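Local coordinates for outer surface protein (Borrelia burgdorferi, PDB 5IZT) that is of uncertain function but belongs to a Borrelia family of largely helical outer surface proteins related to the complement-evading protein CRASP-1, at residues S334-N337 with Q338-K342. Sequence-based numbering, arbitrary orientation.
Sequences SKLN and QILDK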
# COMPACT_ATOMS: atom_id res chain seq x y z
N SER A 334 16.98 -4.99 6.12
CA SER A 334 16.16 -6.19 5.97
C SER A 334 14.68 -5.86 6.10
O SER A 334 13.84 -6.40 5.36
CB SER A 334 16.57 -7.24 7.01
OG SER A 334 15.69 -8.34 6.98
N LYS A 335 14.33 -4.98 7.05
CA LYS A 335 12.94 -4.57 7.24
C LYS A 335 12.44 -3.74 6.06
O LYS A 335 11.28 -3.87 5.65
CB LYS A 335 12.79 -3.79 8.54
CG LYS A 335 13.11 -4.57 9.81
CD LYS A 335 12.28 -5.83 9.94
CE LYS A 335 12.70 -6.63 11.17
NZ LYS A 335 12.40 -8.08 11.04
N LEU A 336 13.31 -2.89 5.49
CA LEU A 336 12.93 -2.17 4.28
C LEU A 336 12.64 -3.14 3.13
O LEU A 336 11.63 -3.00 2.43
CB LEU A 336 14.02 -1.17 3.88
CG LEU A 336 13.75 -0.45 2.54
CD1 LEU A 336 12.45 0.35 2.58
CD2 LEU A 336 14.90 0.44 2.13
N ASN A 337 13.50 -4.15 2.95
CA ASN A 337 13.28 -5.13 1.89
C ASN A 337 11.96 -5.87 2.07
O ASN A 337 11.28 -6.20 1.08
CB ASN A 337 14.42 -6.14 1.85
CG ASN A 337 15.67 -5.57 1.23
OD1 ASN A 337 15.61 -4.59 0.50
ND2 ASN A 337 16.80 -6.19 1.52
N GLN A 338 11.60 -6.16 3.31
CA GLN A 338 10.37 -6.88 3.59
C GLN A 338 9.14 -6.04 3.25
O GLN A 338 8.20 -6.56 2.65
CB GLN A 338 10.33 -7.31 5.05
CG GLN A 338 8.98 -7.86 5.46
CD GLN A 338 9.02 -8.71 6.70
OE1 GLN A 338 10.08 -8.87 7.32
NE2 GLN A 338 7.88 -9.25 7.09
N ILE A 339 9.11 -4.76 3.63
CA ILE A 339 7.93 -3.96 3.32
C ILE A 339 7.85 -3.71 1.81
O ILE A 339 6.75 -3.69 1.24
CB ILE A 339 7.90 -2.63 4.11
CG1 ILE A 339 9.02 -1.68 3.71
CG2 ILE A 339 8.00 -2.90 5.60
CD1 ILE A 339 8.92 -0.28 4.37
N LEU A 340 9.00 -3.55 1.15
CA LEU A 340 8.97 -3.41 -0.30
C LEU A 340 8.44 -4.67 -0.97
O LEU A 340 7.66 -4.60 -1.93
CB LEU A 340 10.38 -3.10 -0.82
CG LEU A 340 10.82 -1.67 -0.58
CD1 LEU A 340 12.34 -1.56 -0.85
CD2 LEU A 340 10.02 -0.77 -1.53
N ASP A 341 8.87 -5.82 -0.48
CA ASP A 341 8.47 -7.08 -1.09
C ASP A 341 6.99 -7.38 -0.86
O ASP A 341 6.31 -7.90 -1.76
CB ASP A 341 9.32 -8.21 -0.54
CG ASP A 341 8.85 -9.57 -1.00
OD1 ASP A 341 9.00 -9.88 -2.20
OD2 ASP A 341 8.32 -10.33 -0.16
N LYS A 342 6.49 -7.08 0.33
CA LYS A 342 5.09 -7.39 0.61
C LYS A 342 4.15 -6.35 0.01
O LYS A 342 3.04 -6.70 -0.40
CB LYS A 342 4.86 -7.54 2.12
CG LYS A 342 5.61 -8.72 2.71
CD LYS A 342 5.10 -10.03 2.11
CE LYS A 342 5.84 -11.24 2.68
NZ LYS A 342 5.23 -12.50 2.14
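Q338 N donates to S334 O at 3.0 Å, one turn back, while N337 O accepts from D341 N, one turn on, at 2.9 Å. The latter bond is bent, its N-H...O angle 148°, and D341 CB also lies close to that oxygen. Q338 CB rests against the carbonyl oxygens of S334 and K335, 3.6 Å from each O. Beyond CB, chi1 of 170° turns CG opposite the backbone N, and the extended chain carries the amide out to where NE2 is hydrogen-bonded to S387 OG of helix 366-395. L340 N donates to L336 O at 3.0 Å with an N-H...O angle of 165°, so nearly straight. This i to i+4 pattern places the contact within one alpha-helix, 322-359, of a helical bundle; this stretch of it lies in a predicted coiled-coil region. Beside that bond, L336 CG meets L340 CD1 at 3.8 Å, the two leucine side chains slanting across each other, and L336 CD1 reaches I339 CD1 at 4.0 Å. I339 chi1, 67°, sets CG1 between the backbone N and the carbonyl carbon, bringing it within 3.2 Å of L336 O. Beyond this helix, L336 packs on L187, A190 and I191 of helix 179-197 and on L301 of helix 280-316, whose F297 touches both I339 and L340.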